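Local coordinates for uncharacterized protein (Bacteroides uniformis, PDB 4JPQ) that is of unknown function but probably binds carbohydrate, at residues A[102-107]-A[112-117]; A[90-95]-A[159-164]. All coordinates share one frame; numbering follows the deposited sequence.

Contact 1: residues A[102-107]-A[112-117]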
# COMPACT_ATOMS: atom_id res chain seq x y z
N TYR A 102 -2.07 14.26 -1.78
CA TYR A 102 -2.18 12.81 -1.51
C TYR A 102 -0.79 12.25 -1.22
O TYR A 102 0.23 12.93 -1.47
CB TYR A 102 -2.82 12.03 -2.68
CG TYR A 102 -1.94 11.89 -3.89
CD1 TYR A 102 -1.81 12.94 -4.83
CD2 TYR A 102 -1.20 10.73 -4.11
CE1 TYR A 102 -0.98 12.82 -5.94
CE2 TYR A 102 -0.35 10.60 -5.21
CZ TYR A 102 -0.25 11.63 -6.12
OH TYR A 102 0.58 11.49 -7.20
N TYR A 103 -0.78 11.02 -0.73
CA TYR A 103 0.42 10.29 -0.38
C TYR A 103 0.45 8.94 -1.07
O TYR A 103 -0.60 8.37 -1.35
CB TYR A 103 0.44 10.03 1.12
CG TYR A 103 0.49 11.27 1.96
CD1 TYR A 103 -0.67 11.94 2.33
CD2 TYR A 103 1.72 11.77 2.42
CE1 TYR A 103 -0.62 13.08 3.14
CE2 TYR A 103 1.78 12.90 3.22
CZ TYR A 103 0.61 13.56 3.58
OH TYR A 103 0.66 14.67 4.38
N ASN A 104 1.65 8.45 -1.35
CA ASN A 104 1.84 7.11 -1.92
C ASN A 104 2.87 6.36 -1.09
O ASN A 104 3.99 6.84 -0.90
CB ASN A 104 2.23 7.13 -3.41
CG ASN A 104 3.46 7.96 -3.69
OD1 ASN A 104 3.51 9.11 -3.31
ND2 ASN A 104 4.46 7.38 -4.36
N PHE A 105 2.46 5.20 -0.56
CA PHE A 105 3.30 4.33 0.24
C PHE A 105 3.55 3.12 -0.63
O PHE A 105 2.63 2.33 -0.84
CB PHE A 105 2.57 3.92 1.53
CG PHE A 105 2.26 5.07 2.44
CD1 PHE A 105 1.12 5.83 2.24
CD2 PHE A 105 3.09 5.36 3.51
CE1 PHE A 105 0.82 6.88 3.09
CE2 PHE A 105 2.79 6.42 4.36
CZ PHE A 105 1.66 7.17 4.16
N GLU A 106 4.77 2.99 -1.15
CA GLU A 106 5.14 1.87 -2.01
C GLU A 106 6.20 1.08 -1.26
O GLU A 106 7.18 1.65 -0.80
CB GLU A 106 5.68 2.40 -3.35
CG GLU A 106 4.70 3.34 -4.05
CD GLU A 106 5.15 3.81 -5.43
OE1 GLU A 106 6.05 3.21 -6.03
OE2 GLU A 106 4.58 4.81 -5.93
N CYS A 107 5.98 -0.23 -1.12
CA CYS A 107 6.88 -1.09 -0.34
C CYS A 107 7.20 -2.38 -1.10
O CYS A 107 6.28 -3.08 -1.54
CB CYS A 107 6.19 -1.40 0.98
SG CYS A 107 7.31 -1.95 2.27
N ARG A 112 11.68 -2.62 1.94
CA ARG A 112 12.15 -1.28 1.58
C ARG A 112 10.91 -0.48 1.22
O ARG A 112 10.07 -0.97 0.43
CB ARG A 112 13.08 -1.28 0.37
CG ARG A 112 14.37 -2.05 0.46
CD ARG A 112 15.32 -1.57 1.55
NE ARG A 112 15.18 -2.37 2.77
CZ ARG A 112 15.67 -3.61 2.95
NH1 ARG A 112 16.32 -4.27 1.97
NH2 ARG A 112 15.47 -4.22 4.11
N LEU A 113 10.82 0.75 1.74
CA LEU A 113 9.65 1.62 1.54
C LEU A 113 9.97 2.97 0.91
O LEU A 113 11.01 3.57 1.21
CB LEU A 113 9.01 1.89 2.90
CG LEU A 113 7.85 2.87 3.10
CD1 LEU A 113 6.57 2.35 2.47
CD2 LEU A 113 7.65 3.14 4.58
N LEU A 114 9.04 3.43 0.09
CA LEU A 114 9.07 4.74 -0.55
C LEU A 114 7.78 5.46 -0.15
O LEU A 114 6.69 4.85 -0.20
CB LEU A 114 9.09 4.61 -2.07
CG LEU A 114 8.80 5.85 -2.93
CD1 LEU A 114 9.96 6.82 -2.88
CD2 LEU A 114 8.51 5.47 -4.37
N ILE A 115 7.91 6.73 0.23
CA ILE A 115 6.77 7.59 0.53
C ILE A 115 6.99 8.94 -0.14
O ILE A 115 8.07 9.51 -0.01
CB ILE A 115 6.55 7.89 2.03
CG1 ILE A 115 6.58 6.64 2.90
CG2 ILE A 115 5.21 8.61 2.24
CD1 ILE A 115 6.54 6.94 4.39
N GLN A 116 5.98 9.43 -0.85
CA GLN A 116 5.99 10.81 -1.33
C GLN A 116 4.68 11.45 -0.90
O GLN A 116 3.72 10.75 -0.51
CB GLN A 116 6.12 10.92 -2.83
CG GLN A 116 7.37 10.35 -3.47
CD GLN A 116 7.10 10.04 -4.93
OE1 GLN A 116 6.59 8.96 -5.28
NE2 GLN A 116 7.40 10.99 -5.79
N GLY A 117 4.66 12.78 -0.94
CA GLY A 117 3.49 13.58 -0.57
C GLY A 117 3.35 14.81 -1.44
O GLY A 117 4.35 15.37 -1.89
O HOH W 1 6.44 6.60 -7.70

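Contact 2: residues A[90-95]-A[159-164]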
# COMPACT_ATOMS: atom_id res chain seq x y z
N VAL A 90 3.95 -3.82 -3.49
CA VAL A 90 2.55 -3.51 -3.14
C VAL A 90 2.53 -2.04 -2.73
O VAL A 90 3.52 -1.53 -2.16
CB VAL A 90 1.95 -4.39 -2.04
CG1 VAL A 90 1.81 -5.82 -2.55
CG2 VAL A 90 2.74 -4.33 -0.74
N GLU A 91 1.42 -1.37 -3.03
CA GLU A 91 1.30 0.07 -2.84
C GLU A 91 -0.05 0.48 -2.23
O GLU A 91 -1.05 -0.20 -2.42
CB GLU A 91 1.50 0.79 -4.19
CG GLU A 91 2.75 0.38 -4.98
CD GLU A 91 2.95 1.11 -6.30
OE1 GLU A 91 2.08 1.90 -6.71
OE2 GLU A 91 3.98 0.88 -6.95
N PHE A 92 -0.02 1.60 -1.50
CA PHE A 92 -1.18 2.23 -0.88
C PHE A 92 -1.09 3.74 -1.15
O PHE A 92 -0.11 4.37 -0.75
CB PHE A 92 -1.20 1.98 0.63
CG PHE A 92 -2.29 2.72 1.38
CD1 PHE A 92 -3.62 2.65 0.97
CD2 PHE A 92 -1.99 3.44 2.55
CE1 PHE A 92 -4.63 3.31 1.68
CE2 PHE A 92 -3.00 4.09 3.26
CZ PHE A 92 -4.32 4.02 2.83
N PHE A 93 -2.08 4.28 -1.85
CA PHE A 93 -2.15 5.71 -2.19
C PHE A 93 -3.36 6.25 -1.44
O PHE A 93 -4.40 5.60 -1.45
CB PHE A 93 -2.36 5.93 -3.69
CG PHE A 93 -1.11 5.81 -4.54
CD1 PHE A 93 -0.24 4.71 -4.44
CD2 PHE A 93 -0.84 6.76 -5.53
CE1 PHE A 93 0.89 4.61 -5.26
CE2 PHE A 93 0.27 6.65 -6.35
CZ PHE A 93 1.14 5.58 -6.21
N VAL A 94 -3.24 7.44 -0.84
CA VAL A 94 -4.34 7.99 -0.02
C VAL A 94 -4.27 9.52 0.17
O VAL A 94 -3.19 10.07 0.37
CB VAL A 94 -4.38 7.27 1.36
CG1 VAL A 94 -3.11 7.50 2.17
CG2 VAL A 94 -5.60 7.66 2.18
N SER A 95 -5.44 10.18 0.09
CA SER A 95 -5.62 11.63 0.33
C SER A 95 -6.46 11.68 1.61
O SER A 95 -7.62 11.23 1.60
CB SER A 95 -6.35 12.31 -0.84
OG SER A 95 -6.69 13.66 -0.54
N MSE A 159 2.10 -2.99 6.77
CA MSE A 159 2.49 -1.61 7.00
C MSE A 159 1.62 -1.09 8.12
O MSE A 159 0.40 -1.26 8.09
CB MSE A 159 2.25 -0.73 5.76
CG MSE A 159 3.27 -0.99 4.66
SE MSE A 159 3.10 0.39 3.28
CE MSE A 159 2.09 -0.54 1.86
N VAL A 160 2.25 -0.47 9.11
CA VAL A 160 1.56 0.21 10.22
C VAL A 160 1.88 1.69 10.01
O VAL A 160 3.00 2.13 10.24
CB VAL A 160 2.06 -0.29 11.59
CG1 VAL A 160 1.31 0.40 12.72
CG2 VAL A 160 1.91 -1.79 11.68
N ILE A 161 0.90 2.44 9.50
CA ILE A 161 1.08 3.85 9.13
C ILE A 161 0.52 4.78 10.21
O ILE A 161 -0.70 4.93 10.30
CB ILE A 161 0.42 4.13 7.76
CG1 ILE A 161 1.05 3.26 6.67
CG2 ILE A 161 0.56 5.61 7.38
CD1 ILE A 161 0.28 3.23 5.37
N PRO A 162 1.39 5.39 11.05
CA PRO A 162 0.84 6.32 12.05
C PRO A 162 0.28 7.58 11.39
O PRO A 162 0.76 8.00 10.33
CB PRO A 162 2.06 6.69 12.91
CG PRO A 162 3.03 5.61 12.65
CD PRO A 162 2.85 5.33 11.19
N VAL A 163 -0.70 8.17 12.04
CA VAL A 163 -1.35 9.39 11.57
C VAL A 163 -0.32 10.54 11.33
O VAL A 163 -0.46 11.33 10.40
CB VAL A 163 -2.50 9.75 12.54
CG1 VAL A 163 -1.96 10.34 13.86
CG2 VAL A 163 -3.47 10.68 11.90
N SER A 164 0.74 10.57 12.15
CA SER A 164 1.86 11.53 12.00
C SER A 164 2.67 11.35 10.71
O SER A 164 3.33 12.29 10.29
CB SER A 164 2.82 11.43 13.19
OG SER A 164 3.30 10.11 13.35

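Contact 1: residues A[102-107]-A[112-117]
Asn-104 and Gln-116 meet amide to amide across an antiparallel beta hairpin formed by strands 102-108 and 113-118. Asn-104 ND2 donates to Gln-116 OE1 at 2.8 Å, and the N-H points nearly straight at the oxygen (166°). The oxygen lies in the amide plane of Asn-104, yet the two amide planes are turned 66° apart. Asn-104 CG sits between its backbone N and carbonyl carbon (chi1 55°), which leans the amide over toward Gln-116. The second N-H of ND2 goes to Glu-106 OE2 at 3.0 Å and reaches it from above the carboxylate plane. ND2 is thus gripped by two bonds, while Asn-104 OD1 accepts from Arg-124. This fixes the rotation of the amide.

Glu-106 and Leu-114 lie side by side on this same face and point the same way. Leu-114 CD2 rests 3.7 Å from Glu-106 OE1. A bound CXS molecule, probably from the crystallisation liquor, is near the Glu-106 side chain.

Phe-105, Cys-107, Leu-113 and Ile-115 lie on the opposite, mostly apolar face, where Phe-105, Cys-107 and Leu-113 touch strand 152-162. Ile-115 crosses Phe-105 at a slant. Its CG2 stands over one ring face, 4.2 Å from the centroid, in a CH-pi contact. Leu-113 CD1 reaches Cys-107 CB at 4.1 Å.

The backbones pair in register at Asn-104 with Gln-116 and at Glu-106 with Leu-114, two hydrogen bonds to each pair. A water donates to Glu-106 OE2 at 3.1 Å and weakly to Gln-116 OE1.

Contact 2: residues A[90-95]-A[159-164]
Phe-92 and Ile-161 make the closest apolar contact between segments 90-95 and 159-164. The methyl CD1 of Ile-161 comes 3.6 Å from Phe-92 CD2 and 4.0 Å from Phe-92 CE2. It approaches this side of the ring obliquely. The two side chains cross at an angle and do not run alongside each other. Ile-161 CG1 is anti to its carbonyl carbon, and the extended chi2 (167°) carries CD1 on toward the ring.

Selenomethionine Met-159 supplies the second apolar contact. Its terminal methyl CE lies 4.3 Å from Phe-92 CB, so it meets the root of the phenylalanine and not the ring. Met-159 CE is also 4.4 Å from Val-90 O.

The strands face each other across the interior of a beta-sandwich-like fold, consistent with the carbohydrate-binding family 9 assignment. Their segment axes stay 10.8 Å apart and run in nearly the same direction, 22° from parallel. At that spacing the link is made by side chains, with no backbone pairing. Val-90, Phe-92, Met-159 and Ile-161 all start toward the opposing strand, and all are buried.

Neighbouring aromatic and aliphatic groups extend this packing. The Phe-92 ring meets that of Phe-183 with the planes about 20° apart, and the Phe-92 side chain also touches Leu-64 and Tyr-66 of strand 61-70. Phe-105 touches both Phe-92 and Ile-161, and Tyr-66 packs on Val-90 and Met-159.

How the contacts relate
Contact 1 is nested along the chain inside the long loop closed by contact 2. The order is 90-95, 102-107, 112-117, then 159-164. Their centres are about 7 Å apart. Strands 89-95 and 102-108 follow each other in the chain and are antiparallel neighbours in one sheet, so the hairpin of contact 1 continues the sheet beside strand 89-95, the strand that contact 2 packs against strand 152-162. Phe-105 N to Phe-92 O (2.7 Å) and Tyr-103 N to Val-94 O (2.8 Å) are probable hydrogen bonds between them. On the face that carries Asn-104 and Glu-106, Phe-93 CZ packs against Asn-104 CB. Together the contacts join local sheet pairing to the shared apolar interior.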